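Local coordinates for protein L-ornithine N(5)-monooxygenase (Pseudomonas aeruginosa, PDB 3S5W) that hydroxylates the side-chain nitrogen of L-ornithine with FAD, NADPH and molecular oxygen, the first step in making hydroxamate siderophores such as pyoverdin, at residues L184-G189 / Q382-L387; Q196-L201 / D367-A372; D283-R288 / E294-E299. One frame throughout, in Å; residues are numbered along the deposited sequence. Where two conformers were deposited one is given.

In the fold
The three contacts are nested along the chain: contact 3 lies within the loop closed by contact 2, and contact 2 within the loop closed by contact 1. None touches another. Contact 1 reaches the FAD through Ser187, Pro188 and Gly189, and contact 2 meets the NADP through Ala372 just past the end of strand 368-371; their centres are 28 Å apart, one in the sheet beside FAD, the other in the five-stranded parallel sheet that carries the NADP site. Contact 3, a helical hairpin nearer the surface, is 25 Å from contact 1 and 34 Å from contact 2, centre to centre. Its Leu297 side chain stays about 12 Å from both NADP and the bound N5-hydroxy-L-ornithine.

Contact 1: L184-G189 / Q382-L387; sequences LVVSPG and QLLEPL. With FAD (flavin-adenine dinucleotide), chain C.
Val186 carries CG1 anti to its backbone N (chi1 179°), which sends that methyl to CD2 of Leu383, while Leu384 turns its own CG anti to the carbonyl carbon (chi1 -66°) and so brings CD2 up to the strand. The first pair, Val186 CG1 and Leu383 CD2, meets at 4.2 Å. Leu384 CD2 serves two residues of the strand at once: Leu184 CD2 lies 4.3 Å from it and Val186 CG2 lies 4.4 Å from it. The two branches of Val186 are thus divided between neighbouring leucines, CG1 for Leu383 and CG2 for Leu384. This is purely apolar contact at comfortable van der Waals spacing, with methyl against methyl throughout.

Just past the strand the chain turns to the cofactor. Pro188 touches the FAD adenine with CB, 3.6 Å from N7A, and its carbonyl O comes 3.2 Å from C8A of the same base. Gly189, at positive phi (79°), brings its CA to 3.4 Å from FAD O1A. Ser187 OG is hydrogen-bonded to Asn42 OD1.

Strand 183-186 runs parallel to both 30-36 and 411-414, placing the contact on one side of the FAD-binding sheet, and Val185 packs on helix 40-56. The loop 382-387 lies against strand 148-158 as well, where Leu383 meets Val150, itself an FAD-binding residue, and Leu387 rests on Ile153 and on Ile412 of strand 411-414.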
loop_
_atom_site.group_PDB
_atom_site.type_symbol
_atom_site.label_atom_id
_atom_site.label_comp_id
_atom_site.label_asym_id
_atom_site.label_seq_id
_atom_site.Cartn_x
_atom_site.Cartn_y
_atom_site.Cartn_z
ATOM N N LEU A 184 9.958 11.692 14.700
ATOM C CA LEU A 184 9.937 10.560 13.794
ATOM C C LEU A 184 8.582 10.455 13.106
ATOM O O LEU A 184 7.546 10.634 13.747
ATOM C CB LEU A 184 10.165 9.264 14.572
ATOM C CG LEU A 184 10.319 7.935 13.821
ATOM C CD1 LEU A 184 11.629 7.821 13.023
ATOM C CD2 LEU A 184 10.219 6.797 14.823
ATOM N N VAL A 185 8.600 10.124 11.813
ATOM C CA VAL A 185 7.335 9.784 11.131
ATOM C C VAL A 185 7.472 8.384 10.505
ATOM O O VAL A 185 8.386 8.127 9.749
ATOM C CB VAL A 185 6.844 10.910 10.167
ATOM C CG1 VAL A 185 7.861 11.185 9.062
ATOM C CG2 VAL A 185 5.465 10.561 9.549
ATOM N N VAL A 186 6.592 7.475 10.900
ATOM C CA VAL A 186 6.677 6.074 10.489
ATOM C C VAL A 186 5.643 5.793 9.382
ATOM O O VAL A 186 4.454 5.729 9.669
ATOM C CB VAL A 186 6.443 5.121 11.690
ATOM C CG1 VAL A 186 6.520 3.685 11.248
ATOM C CG2 VAL A 186 7.527 5.357 12.786
ATOM N N SER A 187 6.113 5.624 8.150
ATOM C CA SER A 187 5.223 5.402 6.973
ATOM C C SER A 187 5.713 4.267 6.072
ATOM O O SER A 187 6.033 4.492 4.901
ATOM C CB SER A 187 5.139 6.697 6.168
ATOM O OG SER A 187 4.828 7.784 7.018
ATOM N N PRO A 188 5.834 3.040 6.625
ATOM C CA PRO A 188 6.492 1.964 5.888
ATOM C C PRO A 188 5.574 1.115 4.993
ATOM O O PRO A 188 6.039 0.163 4.370
ATOM C CB PRO A 188 7.079 1.086 7.008
ATOM C CG PRO A 188 6.009 1.184 8.090
ATOM C CD PRO A 188 5.519 2.633 8.016
ATOM N N GLY A 189 4.284 1.452 4.947
ATOM C CA GLY A 189 3.336 0.729 4.109
ATOM C C GLY A 189 2.914 -0.565 4.775
ATOM O O GLY A 189 3.284 -0.810 5.928
ATOM N N GLN A 382 8.995 -4.699 15.754
ATOM C CA GLN A 382 10.395 -4.701 16.159
ATOM C C GLN A 382 10.961 -3.296 16.007
ATOM O O GLN A 382 11.746 -2.840 16.799
ATOM C CB GLN A 382 11.223 -5.683 15.362
ATOM C CG GLN A 382 12.380 -6.203 16.142
ATOM C CD GLN A 382 11.962 -7.069 17.332
ATOM O OE1 GLN A 382 11.666 -8.240 17.170
ATOM N NE2 GLN A 382 11.944 -6.487 18.523
ATOM N N LEU A 383 10.523 -2.621 14.969
ATOM C CA LEU A 383 10.835 -1.221 14.731
ATOM C C LEU A 383 10.660 -0.331 15.966
ATOM O O LEU A 383 11.601 0.321 16.401
ATOM C CB LEU A 383 9.963 -0.712 13.584
ATOM C CG LEU A 383 10.291 0.623 12.925
ATOM C CD1 LEU A 383 11.777 0.742 12.671
ATOM C CD2 LEU A 383 9.512 0.715 11.617
ATOM N N LEU A 384 9.453 -0.324 16.524
ATOM C CA LEU A 384 9.132 0.487 17.689
ATOM C C LEU A 384 9.295 -0.235 19.031
ATOM O O LEU A 384 9.114 0.384 20.086
ATOM C CB LEU A 384 7.726 1.089 17.559
ATOM C CG LEU A 384 7.514 2.124 16.433
ATOM C CD1 LEU A 384 6.050 2.548 16.303
ATOM C CD2 LEU A 384 8.399 3.352 16.613
ATOM N N GLU A 385 9.658 -1.522 18.984
ATOM C CA GLU A 385 9.883 -2.346 20.207
ATOM C C GLU A 385 10.678 -1.658 21.330
ATOM O O GLU A 385 10.201 -1.646 22.455
ATOM C CB GLU A 385 10.488 -3.731 19.887
ATOM C CG GLU A 385 10.549 -4.711 21.091
ATOM C CD GLU A 385 9.212 -5.420 21.358
ATOM O OE1 GLU A 385 8.664 -6.053 20.426
ATOM O OE2 GLU A 385 8.706 -5.356 22.502
ATOM N N PRO A 386 11.871 -1.065 21.035
ATOM C CA PRO A 386 12.593 -0.423 22.144
ATOM C C PRO A 386 11.867 0.765 22.785
ATOM O O PRO A 386 12.350 1.301 23.775
ATOM C CB PRO A 386 13.902 0.056 21.494
ATOM C CG PRO A 386 14.084 -0.809 20.317
ATOM C CD PRO A 386 12.678 -1.028 19.798
ATOM N N LEU A 387 10.732 1.177 22.219
ATOM C CA LEU A 387 9.959 2.311 22.751
ATOM C C LEU A 387 8.664 1.876 23.450
ATOM O O LEU A 387 7.928 2.725 23.958
ATOM C CB LEU A 387 9.661 3.352 21.650
ATOM C CG LEU A 387 10.839 4.164 21.089
ATOM C CD1 LEU A 387 10.477 4.887 19.789
ATOM C CD2 LEU A 387 11.355 5.155 22.115
HETATM P PA FAD C . 4.063 2.820 0.595
HETATM O O1A FAD C . 3.837 1.371 0.802
HETATM O O2A FAD C . 3.728 3.345 -0.812
HETATM O O5B FAD C . 5.619 3.182 0.896
HETATM C C5B FAD C . 6.246 2.635 2.032
HETATM C C4B FAD C . 7.732 2.814 1.770
HETATM O O4B FAD C . 8.412 2.408 2.927
HETATM C C3B FAD C . 8.198 1.894 0.646
HETATM O O3B FAD C . 8.788 2.659 -0.387
HETATM C C2B FAD C . 9.207 0.951 1.314
HETATM O O2B FAD C . 10.367 0.744 0.516
HETATM C C1B FAD C . 9.593 1.723 2.539
HETATM N N9A FAD C . 9.952 0.924 3.707
HETATM C C8A FAD C . 9.230 -0.106 4.302
HETATM N N7A FAD C . 9.919 -0.500 5.414
HETATM C C5A FAD C . 11.028 0.280 5.526
HETATM C C6A FAD C . 12.062 0.310 6.460
HETATM N N6A FAD C . 11.958 -0.366 7.616
HETATM N N1A FAD C . 13.082 1.243 6.284
HETATM C C2A FAD C . 13.093 2.140 5.236
HETATM N N3A FAD C . 12.061 2.114 4.304
HETATM C C4A FAD C . 11.053 1.191 4.459
HETATM N N1 FAD C . -4.060 3.597 -3.316
HETATM C C2 FAD C . -4.847 4.454 -4.075
HETATM O O2 FAD C . -5.344 5.445 -3.568
HETATM N N3 FAD C . -5.080 4.198 -5.410
HETATM C C4 FAD C . -4.533 3.103 -6.032
HETATM O O4 FAD C . -4.733 2.937 -7.248
HETATM C C4X FAD C . -3.747 2.220 -5.267
HETATM N N5 FAD C . -3.196 1.093 -5.860
HETATM C C5X FAD C . -2.433 0.219 -5.104
HETATM C C6 FAD C . -1.883 -0.917 -5.716
HETATM C C7 FAD C . -1.114 -1.812 -4.985
HETATM C C7M FAD C . -0.565 -3.016 -5.708
HETATM C C8 FAD C . -0.917 -1.586 -3.627
HETATM C C8M FAD C . -0.095 -2.510 -2.775
HETATM C C9 FAD C . -1.457 -0.463 -3.009
HETATM C C9A FAD C . -2.207 0.467 -3.741
HETATM N N10 FAD C . -2.761 1.602 -3.137
HETATM C C10 FAD C . -3.543 2.461 -3.901
HETATM C "C1'" FAD C . -2.605 1.888 -1.675
HETATM C "C2'" FAD C . -1.195 2.359 -1.263
HETATM O "O2'" FAD C . -1.088 1.952 0.105
HETATM C "C3'" FAD C . -1.107 3.874 -1.373
HETATM O "O3'" FAD C . -1.389 4.334 -2.710
HETATM C "C4'" FAD C . 0.307 4.393 -1.007
HETATM O "O4'" FAD C . 1.282 3.634 -1.713
HETATM C "C5'" FAD C . 0.602 4.448 0.514
HETATM O "O5'" FAD C . 1.749 5.260 0.686
HETATM P P FAD C . 2.792 5.069 1.908
HETATM O O1P FAD C . 3.928 6.016 1.607
HETATM O O2P FAD C . 2.016 5.272 3.181
HETATM O O3P FAD C . 3.258 3.550 1.766
#

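Contact 2: Q196-L201 / D367-A372; sequences QVFRAL and DAVILA. With NAP (NADP nicotinamide-adenine-dinucleotide phosphate), chain F.
Phe198 reaches from segment 196-201 to two residues of strand 368-371, Val369 and Leu371. Start at its CB, which sits 4.0 Å from Leu371 CD1. With CG anti to the carbonyl carbon (chi1 -71°), the ring swings toward the strand, and from CG onward the other methyl of Leu371 takes over: CD2 is 3.9 Å from Phe198 CG and 3.7 Å from Phe198 CD2, and stays close past CE2. That methyl stands over one face of the ring, 3.8 Å from the centroid and 14° off the normal, a CH-pi contact. Farther out, toward CE1 and CZ, Val369 becomes the partner. Its CG1 is 3.9 Å from Phe198 CE1 and nearly as close to CZ at the tip, approaching obliquely, with the two side chains crossing at about a right angle.

Other neighbours wrap the same phenyl group: Val207 of strand 207-209, Ala342 of strand 337-345 and Leu351 of strand 348-355. Val369 and Leu371 in turn both lean on Ile233 of strand 228-233, next to them in the parallel sheet. Just past the end of strand 368-371, Ala372 O comes 3.4 Å from the ribose oxygen O4B of NADP.

The chemistry is entirely hydrocarbon: one aromatic face receiving a methyl, a second methyl coming obliquely to CE1 and CZ, and Leu371 CD1 against CB. It therefore joins segment 196-201 to the core of the NADP-binding parallel sheet by apolar burial and dispersion, to which the CH-pi contact adds a weak, loosely directional attraction.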
loop_
_atom_site.group_PDB
_atom_site.type_symbol
_atom_site.label_atom_id
_atom_site.label_comp_id
_atom_site.label_asym_id
_atom_site.label_seq_id
_atom_site.Cartn_x
_atom_site.Cartn_y
_atom_site.Cartn_z
ATOM N N GLN A 196 -2.382 -18.868 6.631
ATOM C CA GLN A 196 -1.537 -19.734 7.453
ATOM C C GLN A 196 -1.078 -20.987 6.727
ATOM O O GLN A 196 0.073 -21.408 6.871
ATOM C CB GLN A 196 -2.175 -20.039 8.817
ATOM C CG GLN A 196 -1.165 -20.699 9.823
ATOM C CD GLN A 196 -0.927 -22.174 9.495
ATOM O OE1 GLN A 196 -1.808 -22.833 8.938
ATOM N NE2 GLN A 196 0.256 -22.701 9.850
ATOM N N VAL A 197 -1.968 -21.574 5.945
ATOM C CA VAL A 197 -1.660 -22.797 5.185
ATOM C C VAL A 197 -0.418 -22.667 4.281
ATOM O O VAL A 197 0.183 -23.672 3.905
ATOM C CB VAL A 197 -2.914 -23.349 4.402
ATOM C CG1 VAL A 197 -3.361 -22.432 3.217
ATOM C CG2 VAL A 197 -2.688 -24.787 3.940
ATOM N N PHE A 198 -0.069 -21.441 3.900
ATOM C CA PHE A 198 1.085 -21.259 3.027
ATOM C C PHE A 198 2.346 -20.899 3.778
ATOM O O PHE A 198 3.396 -20.797 3.148
ATOM C CB PHE A 198 0.801 -20.208 1.947
ATOM C CG PHE A 198 -0.160 -20.695 0.934
ATOM C CD1 PHE A 198 0.267 -21.561 -0.066
ATOM C CD2 PHE A 198 -1.489 -20.330 1.005
ATOM C CE1 PHE A 198 -0.610 -22.052 -0.993
ATOM C CE2 PHE A 198 -2.390 -20.797 0.073
ATOM C CZ PHE A 198 -1.946 -21.671 -0.933
ATOM N N ARG A 199 2.274 -20.702 5.099
ATOM C CA ARG A 199 3.451 -20.246 5.878
ATOM C C ARG A 199 4.629 -21.228 5.863
ATOM O O ARG A 199 5.816 -20.819 5.840
ATOM C CB ARG A 199 3.037 -19.842 7.300
ATOM C CG ARG A 199 2.211 -18.558 7.283
ATOM C CD ARG A 199 1.499 -18.238 8.564
ATOM N NE ARG A 199 0.438 -17.249 8.318
ATOM C CZ ARG A 199 -0.350 -16.742 9.252
ATOM N NH1 ARG A 199 -0.213 -17.109 10.523
ATOM N NH2 ARG A 199 -1.275 -15.862 8.914
ATOM N N ALA A 200 4.301 -22.521 5.853
ATOM C CA ALA A 200 5.297 -23.614 5.783
ATOM C C ALA A 200 6.061 -23.615 4.462
ATOM O O ALA A 200 7.120 -24.232 4.352
ATOM C CB ALA A 200 4.647 -24.946 5.970
ATOM N N LEU A 201 5.511 -22.938 3.457
ATOM C CA LEU A 201 6.107 -22.929 2.132
ATOM C C LEU A 201 6.940 -21.678 1.890
ATOM O O LEU A 201 7.399 -21.462 0.752
ATOM C CB LEU A 201 5.028 -23.120 1.037
ATOM C CG LEU A 201 4.516 -24.545 0.797
ATOM C CD1 LEU A 201 3.138 -24.585 0.126
ATOM C CD2 LEU A 201 5.515 -25.310 -0.059
ATOM N N ASP A 367 2.271 -25.400 -10.909
ATOM C CA ASP A 367 3.651 -25.051 -11.145
ATOM C C ASP A 367 4.038 -23.844 -10.295
ATOM O O ASP A 367 5.196 -23.697 -9.904
ATOM C CB ASP A 367 3.869 -24.760 -12.635
ATOM C CG ASP A 367 3.735 -26.008 -13.497
ATOM O OD1 ASP A 367 2.756 -26.138 -14.271
ATOM O OD2 ASP A 367 4.607 -26.881 -13.391
ATOM N N ALA A 368 3.050 -22.990 -10.003
ATOM C CA ALA A 368 3.230 -21.801 -9.183
ATOM C C ALA A 368 1.917 -21.429 -8.483
ATOM O O ALA A 368 0.810 -21.785 -8.952
ATOM C CB ALA A 368 3.761 -20.620 -10.038
ATOM N N VAL A 369 2.037 -20.780 -7.340
ATOM C CA VAL A 369 0.886 -20.285 -6.603
ATOM C C VAL A 369 1.131 -18.799 -6.264
ATOM O O VAL A 369 2.096 -18.445 -5.570
ATOM C CB VAL A 369 0.574 -21.097 -5.316
ATOM C CG1 VAL A 369 -0.627 -20.515 -4.569
ATOM C CG2 VAL A 369 0.409 -22.604 -5.619
ATOM N N ILE A 370 0.244 -17.941 -6.752
ATOM C CA ILE A 370 0.307 -16.523 -6.460
ATOM C C ILE A 370 -0.701 -16.222 -5.347
ATOM O O ILE A 370 -1.901 -16.509 -5.469
ATOM C CB ILE A 370 0.003 -15.667 -7.734
ATOM C CG1 ILE A 370 0.912 -16.118 -8.902
ATOM C CG2 ILE A 370 0.021 -14.144 -7.422
ATOM C CD1 ILE A 370 0.596 -15.406 -10.262
ATOM N N LEU A 371 -0.204 -15.638 -4.273
ATOM C CA LEU A 371 -1.031 -15.206 -3.149
ATOM C C LEU A 371 -1.437 -13.744 -3.356
ATOM O O LEU A 371 -0.670 -12.843 -3.100
ATOM C CB LEU A 371 -0.266 -15.388 -1.828
ATOM C CG LEU A 371 0.291 -16.801 -1.615
ATOM C CD1 LEU A 371 1.093 -16.870 -0.265
ATOM C CD2 LEU A 371 -0.829 -17.793 -1.610
ATOM N N ALA A 372 -2.655 -13.525 -3.855
ATOM C CA ALA A 372 -3.152 -12.168 -4.087
ATOM C C ALA A 372 -4.074 -11.842 -2.916
ATOM O O ALA A 372 -5.282 -11.553 -3.078
ATOM C CB ALA A 372 -3.884 -12.115 -5.452
HETATM P PA NAP F . -7.879 -7.162 -0.574
HETATM O O1A NAP F . -8.948 -6.314 -1.114
HETATM O O2A NAP F . -7.730 -7.102 0.867
HETATM O O5B NAP F . -8.105 -8.609 -1.183
HETATM C C5B NAP F . -7.617 -9.673 -0.454
HETATM C C4B NAP F . -8.181 -10.888 -1.160
HETATM O O4B NAP F . -7.494 -11.957 -0.576
HETATM C C3B NAP F . -9.678 -11.056 -0.864
HETATM O O3B NAP F . -10.219 -11.718 -2.000
HETATM C C2B NAP F . -9.613 -12.010 0.341
HETATM O O2B NAP F . -10.725 -12.857 0.386
HETATM C C1B NAP F . -8.375 -12.878 0.011
HETATM N N9A NAP F . -7.838 -13.465 1.249
HETATM C C8A NAP F . -7.311 -12.789 2.329
HETATM N N7A NAP F . -6.941 -13.681 3.276
HETATM C C5A NAP F . -7.251 -14.907 2.823
HETATM C C6A NAP F . -7.118 -16.176 3.389
HETATM N N6A NAP F . -6.618 -16.318 4.611
HETATM N N1A NAP F . -7.538 -17.258 2.675
HETATM C C2A NAP F . -8.074 -17.147 1.420
HETATM N N3A NAP F . -8.212 -15.888 0.850
HETATM C C4A NAP F . -7.822 -14.794 1.553
HETATM O O3 NAP F . -6.469 -6.867 -1.305
HETATM P PN NAP F . -6.045 -6.442 -2.827
HETATM O O1N NAP F . -4.545 -6.493 -2.840
HETATM O O2N NAP F . -6.777 -7.220 -3.878
HETATM O O5D NAP F . -6.543 -4.914 -2.736
HETATM C C5D NAP F . -7.280 -4.137 -3.656
HETATM C C4D NAP F . -6.669 -2.765 -3.390
HETATM O O4D NAP F . -6.607 -1.889 -4.483
HETATM C C3D NAP F . -7.301 -1.896 -2.314
HETATM O O3D NAP F . -7.262 -2.510 -1.048
HETATM C C2D NAP F . -6.436 -0.636 -2.481
HETATM O O2D NAP F . -5.273 -0.545 -1.668
HETATM C C1D NAP F . -6.011 -0.711 -3.953
HETATM P P2B NAP F . -11.974 -12.650 1.398
HETATM O O1X NAP F . -12.608 -14.035 1.368
HETATM O O2X NAP F . -12.785 -11.553 0.735
HETATM O O3X NAP F . -11.451 -12.209 2.742
#

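Contact 3: D283-R288 / E294-E299; sequences DLIYSR and ERLLRE
Ile285 and Leu297 meet at about a right angle, the end of one against the branch point of the other. Ile285 holds CG1 anti to its backbone N (chi1 -169°), which extends CD1 to the neighbouring helix, where it comes 3.9 Å from Leu297 CG. Both methyls of Leu297 flank it, CD2 at 4.0 Å from Ile285 CD1 and CD1 only slightly farther, so the tip of the isoleucine settles at the fork of the leucine.

Leu296 has its CB directed toward segment 283-288 and makes its contacts through one methyl. Its CD1 lies 4.2 Å from Leu284 CD1, and it also touches Ile285 CG1 and the aliphatic CG of Arg288. Beyond CG, Arg288 folds its guanidinium back so that Leu284 CD2 lies over one face of it, toward the rim.

Two polar pairs bond within their own segments. Ser287 OG donates to Leu284 O at 2.6 Å, tying the last turn of helix 279-287 to itself. On the second helix Arg295 NH1 forms a salt bridge with Glu299 OE1, 2.8 Å away and one turn on; the carboxylate is met from above its plane, and Arg295 NE has a second partner in Glu292. Arg293, by contrast, bridges the helices, hydrogen-bonding to the carbonyls of Ile285 and Tyr286 and making a cation-pi contact with the Tyr286 ring.

Leu297 continues inward onto Gln419 and Leu424. The side chain of Leu296 lies about 6 Å from that of substrate-binding Val276, and that of Leu297 about 7 Å from that of NADP-binding Tyr305. The axes of 283-287 and 294-299 approach to 10.8 Å, with 133° between their directions: a splayed helical hairpin with an apolar interface of Leu284, Ile285, Leu296 and Leu297.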
loop_
_atom_site.group_PDB
_atom_site.type_symbol
_atom_site.label_atom_id
_atom_site.label_comp_id
_atom_site.label_asym_id
_atom_site.label_seq_id
_atom_site.Cartn_x
_atom_site.Cartn_y
_atom_site.Cartn_z
ATOM N N ASP A 283 -12.602 13.611 10.160
ATOM C CA ASP A 283 -13.089 14.245 11.401
ATOM C C ASP A 283 -14.297 13.510 11.947
ATOM O O ASP A 283 -14.416 13.277 13.167
ATOM C CB ASP A 283 -13.477 15.707 11.141
ATOM C CG ASP A 283 -12.282 16.635 11.092
ATOM O OD1 ASP A 283 -12.411 17.717 10.482
ATOM O OD2 ASP A 283 -11.206 16.304 11.660
ATOM N N LEU A 284 -15.194 13.117 11.040
ATOM C CA LEU A 284 -16.423 12.458 11.426
ATOM C C LEU A 284 -16.153 11.100 12.109
ATOM O O LEU A 284 -16.630 10.862 13.207
ATOM C CB LEU A 284 -17.332 12.292 10.198
ATOM C CG LEU A 284 -18.758 11.732 10.355
ATOM C CD1 LEU A 284 -18.783 10.237 10.512
ATOM C CD2 LEU A 284 -19.514 12.430 11.497
ATOM N N ILE A 285 -15.405 10.216 11.451
ATOM C CA ILE A 285 -15.142 8.909 12.040
ATOM C C ILE A 285 -14.333 9.013 13.345
ATOM O O ILE A 285 -14.626 8.307 14.319
ATOM C CB ILE A 285 -14.533 7.875 11.036
ATOM C CG1 ILE A 285 -14.539 6.458 11.652
ATOM C CG2 ILE A 285 -13.160 8.329 10.505
ATOM C CD1 ILE A 285 -14.348 5.315 10.638
ATOM N N TYR A 286 -13.348 9.910 13.357
ATOM C CA TYR A 286 -12.563 10.145 14.572
ATOM C C TYR A 286 -13.423 10.592 15.782
ATOM O O TYR A 286 -13.166 10.181 16.907
ATOM C CB TYR A 286 -11.450 11.150 14.332
ATOM C CG TYR A 286 -10.410 11.033 15.429
ATOM C CD1 TYR A 286 -10.479 11.842 16.582
ATOM C CD2 TYR A 286 -9.403 10.056 15.355
ATOM C CE1 TYR A 286 -9.538 11.699 17.616
ATOM C CE2 TYR A 286 -8.463 9.909 16.378
ATOM C CZ TYR A 286 -8.539 10.732 17.506
ATOM O OH TYR A 286 -7.597 10.577 18.511
ATOM N N SER A 287 -14.429 11.424 15.528
ATOM C CA SER A 287 -15.411 11.855 16.544
ATOM C C SER A 287 -16.322 10.737 17.087
ATOM O O SER A 287 -16.938 10.902 18.156
ATOM C CB SER A 287 -16.270 13.003 16.000
ATOM O OG SER A 287 -17.311 12.514 15.154
ATOM N N ARG A 288 -16.422 9.611 16.374
ATOM C CA ARG A 288 -17.362 8.552 16.764
ATOM C C ARG A 288 -16.788 7.624 17.809
ATOM O O ARG A 288 -15.576 7.476 17.904
ATOM C CB ARG A 288 -17.846 7.725 15.566
ATOM C CG ARG A 288 -18.642 8.507 14.541
ATOM C CD ARG A 288 -19.682 9.402 15.185
ATOM N NE ARG A 288 -20.684 9.815 14.219
ATOM C CZ ARG A 288 -21.262 11.010 14.201
ATOM N NH1 ARG A 288 -20.915 11.940 15.089
ATOM N NH2 ARG A 288 -22.168 11.289 13.271
ATOM N N GLU A 294 -16.499 1.071 13.997
ATOM C CA GLU A 294 -16.442 -0.266 13.413
ATOM C C GLU A 294 -17.624 -0.583 12.497
ATOM O O GLU A 294 -17.457 -1.293 11.501
ATOM C CB GLU A 294 -16.266 -1.332 14.504
ATOM C CG GLU A 294 -14.867 -1.209 15.165
ATOM C CD GLU A 294 -14.803 -1.796 16.563
ATOM O OE1 GLU A 294 -15.668 -2.637 16.881
ATOM O OE2 GLU A 294 -13.879 -1.420 17.349
ATOM N N ARG A 295 -18.803 -0.074 12.848
ATOM C CA ARG A 295 -20.012 -0.196 12.020
ATOM C C ARG A 295 -19.836 0.519 10.651
ATOM O O ARG A 295 -20.127 -0.069 9.596
ATOM C CB ARG A 295 -21.255 0.360 12.758
ATOM C CG ARG A 295 -22.592 -0.084 12.119
ATOM C CD ARG A 295 -23.801 0.809 12.446
ATOM N NE ARG A 295 -23.640 2.228 12.097
ATOM C CZ ARG A 295 -23.668 2.753 10.863
ATOM N NH1 ARG A 295 -23.804 1.992 9.782
ATOM N NH2 ARG A 295 -23.525 4.061 10.715
ATOM N N LEU A 296 -19.393 1.773 10.689
ATOM C CA LEU A 296 -19.085 2.544 9.458
ATOM C C LEU A 296 -18.088 1.806 8.571
ATOM O O LEU A 296 -18.301 1.680 7.358
ATOM C CB LEU A 296 -18.580 3.952 9.786
ATOM C CG LEU A 296 -19.593 4.964 10.353
ATOM C CD1 LEU A 296 -18.857 6.080 11.109
ATOM C CD2 LEU A 296 -20.541 5.523 9.251
ATOM N N LEU A 297 -17.036 1.256 9.177
ATOM C CA LEU A 297 -16.016 0.544 8.383
ATOM C C LEU A 297 -16.550 -0.724 7.743
ATOM O O LEU A 297 -16.189 -1.035 6.599
ATOM C CB LEU A 297 -14.733 0.291 9.197
ATOM C CG LEU A 297 -13.983 1.579 9.557
ATOM C CD1 LEU A 297 -13.004 1.356 10.730
ATOM C CD2 LEU A 297 -13.242 2.167 8.349
ATOM N N ARG A 298 -17.395 -1.467 8.478
ATOM C CA ARG A 298 -18.086 -2.627 7.936
ATOM C C ARG A 298 -19.032 -2.212 6.784
ATOM O O ARG A 298 -19.031 -2.849 5.715
ATOM C CB ARG A 298 -18.893 -3.296 9.053
ATOM C CG ARG A 298 -19.174 -4.789 8.900
ATOM C CD ARG A 298 -19.187 -5.498 10.302
ATOM N NE ARG A 298 -20.050 -4.800 11.267
ATOM C CZ ARG A 298 -19.669 -4.308 12.451
ATOM N NH1 ARG A 298 -18.422 -4.446 12.892
ATOM N NH2 ARG A 298 -20.555 -3.675 13.201
ATOM N N GLU A 299 -19.836 -1.162 7.010
ATOM C CA GLU A 299 -20.802 -0.697 5.994
ATOM C C GLU A 299 -20.126 -0.383 4.648
ATOM O O GLU A 299 -20.671 -0.654 3.588
ATOM C CB GLU A 299 -21.557 0.548 6.479
ATOM C CG GLU A 299 -22.731 0.982 5.534
ATOM C CD GLU A 299 -23.419 2.302 5.940
ATOM O OE1 GLU A 299 -23.256 2.751 7.099
ATOM O OE2 GLU A 299 -24.127 2.918 5.088
#